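GAF domain-containing protein (Thermoplasma acidophilum, PDB 4MN7) probably acts as a type II free methionine-R-sulfoxide reductase, a GAF-domain enzyme that reduces the R form of free methionine sulfoxide. Local coordinates at residues M1-E5 with H136-V140; Q89-V93 with K113-S117; P95-Q99 with A132-H136. The protein carries 1 engineered substitution. All coordinates share one frame. Residues are numbered along the deposited sequence.

Interaction 1. Residues M1-E5 with H136-V140; sequences MDLKE and HEFFV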
loop_
_atom_site.group_PDB
_atom_site.type_symbol
_atom_site.label_atom_id
_atom_site.label_comp_id
_atom_site.label_asym_id
_atom_site.label_seq_id
_atom_site.Cartn_x
_atom_site.Cartn_y
_atom_site.Cartn_z
ATOM N N MET A 1 11.649 10.131 5.614
ATOM C CA MET A 1 11.284 9.032 6.593
ATOM C C MET A 1 11.522 7.590 6.029
ATOM O O MET A 1 11.438 7.318 4.825
ATOM C CB MET A 1 9.838 9.249 7.165
ATOM C CG MET A 1 9.294 8.174 8.129
ATOM S SD MET A 1 8.420 8.593 9.693
ATOM C CE MET A 1 7.250 9.890 9.270
ATOM N N ASP A 2 11.869 6.679 6.930
ATOM C CA ASP A 2 11.841 5.254 6.623
ATOM C C ASP A 2 10.428 4.890 6.104
ATOM O O ASP A 2 10.332 4.262 5.041
ATOM C CB ASP A 2 12.262 4.402 7.844
ATOM C CG ASP A 2 13.117 3.201 7.458
ATOM O OD1 ASP A 2 13.028 2.724 6.305
ATOM O OD2 ASP A 2 13.870 2.713 8.315
ATOM N N LEU A 3 9.369 5.320 6.824
ATOM C CA LEU A 3 7.945 5.213 6.363
ATOM C C LEU A 3 7.573 5.880 5.036
ATOM O O LEU A 3 6.743 5.327 4.272
ATOM C CB LEU A 3 6.952 5.734 7.389
ATOM C CG LEU A 3 6.565 4.881 8.575
ATOM C CD1 LEU A 3 5.438 5.574 9.356
ATOM C CD2 LEU A 3 6.160 3.504 8.109
ATOM N N LYS A 4 8.115 7.074 4.776
ATOM C CA LYS A 4 7.961 7.664 3.463
ATOM C C LYS A 4 8.604 6.821 2.425
ATOM O O LYS A 4 8.064 6.673 1.327
ATOM C CB LYS A 4 8.564 9.059 3.393
ATOM C CG LYS A 4 7.682 10.103 4.070
ATOM C CD LYS A 4 7.657 11.439 3.321
ATOM C CE LYS A 4 8.710 12.394 3.780
ATOM N NZ LYS A 4 8.877 13.461 2.772
ATOM N N GLU A 5 9.793 6.280 2.692
ATOM C CA GLU A 5 10.392 5.464 1.671
ATOM C C GLU A 5 9.637 4.136 1.509
ATOM O O GLU A 5 9.523 3.647 0.419
ATOM C CB GLU A 5 11.915 5.330 1.844
ATOM C CG GLU A 5 12.644 6.686 1.652
ATOM C CD GLU A 5 12.276 7.533 0.368
ATOM O OE1 GLU A 5 12.274 7.034 -0.794
ATOM O OE2 GLU A 5 12.030 8.756 0.520
ATOM N N HIS A 136 -0.910 9.305 1.916
ATOM C CA HIS A 136 -0.980 10.311 2.947
ATOM C C HIS A 136 0.355 10.572 3.633
ATOM O O HIS A 136 0.620 11.652 4.103
ATOM C CB HIS A 136 -2.005 9.912 3.998
ATOM C CG HIS A 136 -2.153 10.909 5.106
ATOM N ND1 HIS A 136 -1.620 10.704 6.358
ATOM C CD2 HIS A 136 -2.743 12.129 5.150
ATOM C CE1 HIS A 136 -1.901 11.735 7.140
ATOM N NE2 HIS A 136 -2.582 12.612 6.430
ATOM N N GLU A 137 1.211 9.585 3.681
ATOM C CA GLU A 137 2.541 9.820 4.225
ATOM C C GLU A 137 3.279 10.917 3.506
ATOM O O GLU A 137 4.228 11.471 4.060
ATOM C CB GLU A 137 3.370 8.527 4.164
ATOM C CG GLU A 137 2.888 7.452 5.120
ATOM C CD GLU A 137 3.010 7.923 6.559
ATOM O OE1 GLU A 137 4.130 8.333 6.938
ATOM O OE2 GLU A 137 2.005 7.864 7.284
ATOM N N PHE A 138 2.917 11.201 2.255
ATOM C CA PHE A 138 3.518 12.350 1.539
ATOM C C PHE A 138 2.696 13.641 1.612
ATOM O O PHE A 138 3.147 14.717 1.206
ATOM C CB PHE A 138 3.792 11.961 0.091
ATOM C CG PHE A 138 4.983 11.109 -0.050
ATOM C CD1 PHE A 138 6.217 11.672 -0.129
ATOM C CD2 PHE A 138 4.874 9.752 -0.053
ATOM C CE1 PHE A 138 7.353 10.924 -0.268
ATOM C CE2 PHE A 138 6.015 8.974 -0.149
ATOM C CZ PHE A 138 7.252 9.552 -0.283
ATOM N N PHE A 139 1.490 13.553 2.132
ATOM C CA PHE A 139 0.620 14.694 2.111
ATOM C C PHE A 139 1.175 15.731 3.061
ATOM O O PHE A 139 1.633 15.390 4.124
ATOM C CB PHE A 139 -0.769 14.337 2.577
ATOM C CG PHE A 139 -1.702 15.528 2.689
ATOM C CD1 PHE A 139 -2.064 16.244 1.564
ATOM C CD2 PHE A 139 -2.193 15.946 3.915
ATOM C CE1 PHE A 139 -2.947 17.342 1.657
ATOM C CE2 PHE A 139 -3.017 17.093 4.021
ATOM C CZ PHE A 139 -3.401 17.793 2.874
ATOM N N VAL A 140 1.172 16.987 2.643
ATOM C CA VAL A 140 1.561 18.129 3.519
ATOM C C VAL A 140 0.627 19.321 3.266
ATOM O O VAL A 140 0.513 19.827 2.143
ATOM C CB VAL A 140 3.003 18.626 3.296
ATOM C CG1 VAL A 140 3.388 19.590 4.443
ATOM C CG2 VAL A 140 3.993 17.462 3.229
#
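Lys-4 lays its CD methylene over one face of the Phe-138 ring: this atom sits 4.0 Å from the ring centroid, 25° off the ring normal, a CH-pi contact in which Lys-4 CD comes to 3.6 Å from Phe-138 CE1. The same residue meets the ring through its backbone as well, since Lys-4 O lies 3.4 Å from Phe-138 CZ. One step back along the chain, Lys-4 CD also reaches to 3.5 Å from Glu-137 O. The CA-to-CB bond of Glu-137 points toward the start of helix 2-21, and Glu-137 OE1 is 3.9 Å from Leu-3 CB and 4.2 Å from Met-1 CE, the end of a poorly ordered side chain. No hydrogen bond joins the two segments, and Lys-4 and Glu-137 do not pair their charges, so the segments are held by van der Waals and CH-pi contact. Each backbone has its own hydrogen bond: Glu-5 N bonds to Met-1 O at 2.9 Å, and a type I turn from His-136 to Phe-139, with Phe-139 N 2.9 Å from His-136 O, swings the chain off the end of helix 118-136. That turn drops Phe-138 into the gap between helix 2-21, at Arg-8 and Met-11, and strand 27-34, at Val-32 and Glu-34. The second subunit packs nearby, its Ser-126 against Leu-3 and its Leu-130 against Glu-137. Terminal helices side by side on one face of an antiparallel sheet are a feature of GAF domains, and here the turn after helix 118-136 meets the start of helix 2-21.

Interaction 2. Residues Q89-V93 with K113-S117; sequences QSEIV and KAAFS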
loop_
_atom_site.group_PDB
_atom_site.type_symbol
_atom_site.label_atom_id
_atom_site.label_comp_id
_atom_site.label_asym_id
_atom_site.label_seq_id
_atom_site.Cartn_x
_atom_site.Cartn_y
_atom_site.Cartn_z
ATOM N N GLN A 89 -3.963 9.572 -25.969
ATOM C CA GLN A 89 -5.273 9.875 -26.450
ATOM C C GLN A 89 -6.310 9.869 -25.404
ATOM O O GLN A 89 -7.369 10.391 -25.631
ATOM C CB GLN A 89 -5.676 8.841 -27.510
ATOM C CG GLN A 89 -4.815 9.001 -28.780
ATOM C CD GLN A 89 -5.311 8.153 -29.947
ATOM O OE1 GLN A 89 -6.089 8.605 -30.743
ATOM N NE2 GLN A 89 -4.874 6.904 -30.008
ATOM N N SER A 90 -6.086 9.208 -24.265
ATOM C CA SER A 90 -7.070 9.352 -23.171
ATOM C C SER A 90 -6.368 9.365 -21.835
ATOM O O SER A 90 -5.244 8.876 -21.712
ATOM C CB SER A 90 -8.260 8.356 -23.261
ATOM O OG SER A 90 -7.833 7.012 -23.306
ATOM N N GLU A 91 -7.027 9.964 -20.850
ATOM C CA GLU A 91 -6.427 10.179 -19.564
ATOM C C GLU A 91 -7.509 10.247 -18.464
ATOM O O GLU A 91 -8.584 10.831 -18.653
ATOM C CB GLU A 91 -5.621 11.472 -19.560
ATOM C CG GLU A 91 -4.921 11.731 -18.208
ATOM C CD GLU A 91 -4.028 12.940 -18.198
ATOM O OE1 GLU A 91 -4.047 13.644 -19.226
ATOM O OE2 GLU A 91 -3.304 13.171 -17.197
ATOM N N ILE A 92 -7.198 9.625 -17.319
ATOM C CA ILE A 92 -8.118 9.569 -16.193
ATOM C C ILE A 92 -7.330 9.952 -14.969
ATOM O O ILE A 92 -6.159 9.607 -14.834
ATOM C CB ILE A 92 -8.782 8.203 -16.052
ATOM C CG1 ILE A 92 -9.898 8.267 -15.014
ATOM C CG2 ILE A 92 -7.749 7.168 -15.729
ATOM C CD1 ILE A 92 -10.698 7.007 -14.860
ATOM N N VAL A 93 -7.951 10.770 -14.151
ATOM C CA VAL A 93 -7.348 11.221 -12.927
ATOM C C VAL A 93 -8.352 10.931 -11.830
ATOM O O VAL A 93 -9.466 11.397 -11.882
ATOM C CB VAL A 93 -7.013 12.688 -12.945
ATOM C CG1 VAL A 93 -6.180 13.058 -11.715
ATOM C CG2 VAL A 93 -6.216 13.062 -14.174
ATOM N N LYS A 113 -7.807 5.618 -27.531
ATOM C CA LYS A 113 -8.879 6.528 -27.267
ATOM C C LYS A 113 -9.898 5.871 -26.341
ATOM O O LYS A 113 -10.099 4.675 -26.446
ATOM C CB LYS A 113 -9.544 6.825 -28.580
ATOM C CG LYS A 113 -10.321 8.136 -28.665
ATOM C CD LYS A 113 -10.531 8.521 -30.135
ATOM C CE LYS A 113 -9.336 8.073 -30.995
ATOM N NZ LYS A 113 -9.304 8.541 -32.406
ATOM N N ALA A 114 -10.636 6.661 -25.579
ATOM C CA ALA A 114 -11.704 6.130 -24.698
ATOM C C ALA A 114 -11.286 4.829 -23.977
ATOM O O ALA A 114 -11.971 3.842 -24.006
ATOM C CB ALA A 114 -12.958 5.889 -25.511
ATOM N N ALA A 115 -10.089 4.833 -23.421
ATOM C CA ALA A 115 -9.497 3.696 -22.764
ATOM C C ALA A 115 -10.210 3.330 -21.416
ATOM O O ALA A 115 -10.077 2.219 -20.951
ATOM C CB ALA A 115 -8.043 4.026 -22.458
ATOM N N PHE A 116 -10.853 4.294 -20.784
ATOM C CA PHE A 116 -11.271 4.181 -19.390
ATOM C C PHE A 116 -12.785 4.143 -19.290
ATOM O O PHE A 116 -13.485 5.133 -19.507
ATOM C CB PHE A 116 -10.701 5.332 -18.598
ATOM C CG PHE A 116 -9.213 5.431 -18.714
ATOM C CD1 PHE A 116 -8.402 4.497 -18.156
ATOM C CD2 PHE A 116 -8.629 6.457 -19.431
ATOM C CE1 PHE A 116 -7.015 4.575 -18.265
ATOM C CE2 PHE A 116 -7.238 6.531 -19.554
ATOM C CZ PHE A 116 -6.427 5.587 -18.974
ATOM N N SER A 117 -13.288 2.957 -19.024
ATOM C CA SER A 117 -14.733 2.737 -18.926
ATOM C C SER A 117 -15.195 2.948 -17.471
ATOM O O SER A 117 -14.377 3.220 -16.567
ATOM C CB SER A 117 -15.026 1.281 -19.364
ATOM O OG SER A 117 -14.342 0.348 -18.509
#
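Residues 89-93 and 113-117 run nearly in the same direction, 14° apart end to end, starting with the CA atoms of Gln-89 and Lys-113 at 5.0 Å and widening to 7.0 Å between those of Ile-92 and Phe-116. The first segment opens strand 90-98 with a classic beta bulge, Gln-89 and Ser-90 both facing Ser-110. The second is the loop that leaves strand 101-110, turns at Ala-114 with left-handed backbone angles (41°/46°), and reaches Ser-117, the N-cap of helix 118-136. Ser-90 is the polar centre of the contact: Ala-115 N donates to Ser-90 OG at 3.1 Å and 159°, which also brings Ala-115 CB to 3.1 Å from Ser-90 OG, while the hydroxyl bonds in addition to the carbonyl of Lys-112. Further along, Ile-92 CG2 stands almost squarely over the Phe-116 ring, 3.5 Å from its centroid and 6° off the normal, a close CH-pi contact. The edge of that ring meets the strand backbone, with Phe-116 CE2 3.7 Å from both Ser-90 C and Glu-91 N. At the outer end, Gln-89 OE1 touches Lys-113 CE at 3.3 Å, while Gln-89 NE2 bonds to Asp-111 O. Ile-92 also packs on Leu-124 of helix 118-136, which extends the apolar contact, and touches Glu-121. One serine hydroxyl thus joins two main-chain groups of the neighbouring loop, and the apolar part of the contact rests on Phe-116, just before the N-cap Ser-117, buried against Ile-92 and the strand backbone.

Interaction 3. Residues P95-Q99 with A132-H136; sequences PVRYQ and APLVH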
loop_
_atom_site.group_PDB
_atom_site.type_symbol
_atom_site.label_atom_id
_atom_site.label_comp_id
_atom_site.label_asym_id
_atom_site.label_seq_id
_atom_site.Cartn_x
_atom_site.Cartn_y
_atom_site.Cartn_z
ATOM N N PRO A 95 -9.098 10.994 -7.762
ATOM C CA PRO A 95 -8.656 11.575 -6.476
ATOM C C PRO A 95 -8.377 10.544 -5.418
ATOM O O PRO A 95 -9.080 9.538 -5.351
ATOM C CB PRO A 95 -9.837 12.427 -6.042
ATOM C CG PRO A 95 -10.976 11.875 -6.795
ATOM C CD PRO A 95 -10.472 11.361 -8.062
ATOM N N VAL A 96 -7.348 10.790 -4.611
ATOM C CA VAL A 96 -7.042 9.960 -3.420
ATOM C C VAL A 96 -7.534 10.720 -2.220
ATOM O O VAL A 96 -7.112 11.813 -2.010
ATOM C CB VAL A 96 -5.548 9.646 -3.275
ATOM C CG1 VAL A 96 -5.240 8.909 -1.922
ATOM C CG2 VAL A 96 -5.112 8.826 -4.485
ATOM N N ARG A 97 -8.493 10.176 -1.501
ATOM C CA ARG A 97 -9.047 10.855 -0.360
ATOM C C ARG A 97 -8.663 10.332 1.043
ATOM O O ARG A 97 -8.562 9.116 1.321
ATOM C CB ARG A 97 -10.556 10.818 -0.433
ATOM C CG ARG A 97 -11.093 11.432 -1.695
ATOM C CD ARG A 97 -12.551 11.037 -1.831
ATOM N NE ARG A 97 -13.110 11.625 -3.013
ATOM C CZ ARG A 97 -13.953 11.021 -3.812
ATOM N NH1 ARG A 97 -14.381 9.825 -3.526
ATOM N NH2 ARG A 97 -14.427 11.658 -4.871
ATOM N N TYR A 98 -8.508 11.285 1.955
ATOM C CA TYR A 98 -8.122 10.996 3.341
ATOM C C TYR A 98 -8.992 11.859 4.232
ATOM O O TYR A 98 -8.953 13.062 4.178
ATOM C CB TYR A 98 -6.649 11.255 3.528
ATOM C CG TYR A 98 -6.070 10.743 4.852
ATOM C CD1 TYR A 98 -6.105 11.549 6.032
ATOM C CD2 TYR A 98 -5.530 9.465 4.945
ATOM C CE1 TYR A 98 -5.585 11.079 7.248
ATOM C CE2 TYR A 98 -4.996 8.997 6.141
ATOM C CZ TYR A 98 -5.011 9.812 7.285
ATOM O OH TYR A 98 -4.489 9.307 8.457
ATOM N N GLN A 99 -9.853 11.204 4.987
ATOM C CA GLN A 99 -10.874 11.888 5.766
ATOM C C GLN A 99 -11.781 12.706 4.885
ATOM O O GLN A 99 -11.989 13.848 5.165
ATOM C CB GLN A 99 -10.200 12.722 6.873
ATOM C CG GLN A 99 -9.649 11.765 7.923
ATOM C CD GLN A 99 -8.580 12.336 8.789
ATOM O OE1 GLN A 99 -8.000 13.359 8.486
ATOM N NE2 GLN A 99 -8.300 11.660 9.871
ATOM N N ALA A 132 -4.824 5.100 0.090
ATOM C CA ALA A 132 -4.784 6.431 0.702
ATOM C C ALA A 132 -3.878 6.613 1.924
ATOM O O ALA A 132 -3.184 7.612 2.007
ATOM C CB ALA A 132 -6.158 6.920 1.005
ATOM N N PRO A 133 -3.858 5.659 2.856
ATOM C CA PRO A 133 -2.969 5.932 3.995
ATOM C C PRO A 133 -1.541 6.034 3.576
ATOM O O PRO A 133 -0.755 6.790 4.130
ATOM C CB PRO A 133 -3.172 4.684 4.895
ATOM C CG PRO A 133 -4.627 4.349 4.654
ATOM C CD PRO A 133 -4.849 4.609 3.181
ATOM N N LEU A 134 -1.184 5.244 2.580
ATOM C CA LEU A 134 0.148 5.263 2.133
ATOM C C LEU A 134 0.474 6.561 1.435
ATOM O O LEU A 134 1.515 7.115 1.650
ATOM C CB LEU A 134 0.438 4.090 1.209
ATOM C CG LEU A 134 0.431 2.730 1.887
ATOM C CD1 LEU A 134 0.154 1.654 0.846
ATOM C CD2 LEU A 134 1.769 2.533 2.543
ATOM N N VAL A 135 -0.392 7.026 0.563
ATOM C CA VAL A 135 -0.176 8.301 -0.166
ATOM C C VAL A 135 -0.148 9.448 0.852
ATOM O O VAL A 135 0.570 10.398 0.703
ATOM C CB VAL A 135 -1.350 8.595 -1.102
ATOM C CG1 VAL A 135 -1.292 10.039 -1.613
ATOM C CG2 VAL A 135 -1.322 7.657 -2.254
ATOM N N HIS A 136 -0.910 9.305 1.916
ATOM C CA HIS A 136 -0.980 10.311 2.947
ATOM C C HIS A 136 0.355 10.572 3.633
ATOM O O HIS A 136 0.620 11.652 4.103
ATOM C CB HIS A 136 -2.005 9.912 3.998
ATOM C CG HIS A 136 -2.153 10.909 5.106
ATOM N ND1 HIS A 136 -1.620 10.704 6.358
ATOM C CD2 HIS A 136 -2.743 12.129 5.150
ATOM C CE1 HIS A 136 -1.901 11.735 7.140
ATOM N NE2 HIS A 136 -2.582 12.612 6.430
#
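This is helix-on-sheet packing, set where the C-terminal end of helix 118-136 lies across the end of strand 90-98. The axes of strand 95-98 and helix 132-136 approach to 8.0 Å and cross at -87°, so the strand meets the helix almost at a right angle. Val-96 CG1 presses 3.7 Å from Ala-132 CB and 4.0 Å from Val-135 CB; the small Ala-132 lets the backbones close in, its CB lying 3.3 Å from Arg-97 O. In the GAF fold the N- and C-terminal helices pack together on one face of the antiparallel sheet, and here Ile-103 of strand 101-110 continues the same apolar surface under Val-135 and His-136. At the end of the strand, the Tyr-98 and His-136 rings form a face-to-face stack, centroids 3.6 Å apart and planes 5° from parallel, with Tyr-98 CE1 3.5 Å from His-136 NE2. The Tyr-98 ring edge approaches Pro-133, CE2 to CA 4.3 Å. Pro-133 and Leu-134 pack on Leu-130 of the second subunit.

Overall arrangement
The chain starts with helix 2-21, whose first turn meets the chain again just after helix 118-136: interaction 1 closes a loop of 130 residues, and interaction 2 lies wholly within it. After the early strands, strand 90-98 supplies the first half of both interaction 2, which closes a loop of 19 residues through strand 101-110, and interaction 3, which closes one of 32. Their partners follow in the same order, so these two contacts cross along the chain. They tie the loop leading into helix 118-136, and the helix's C-terminal part, to strand 90-98, their centres about 22 Å apart. Interactions 1 and 3 share His-136, and both reach the second subunit; interaction 2 lies on the opposite side of the chain's centre from both.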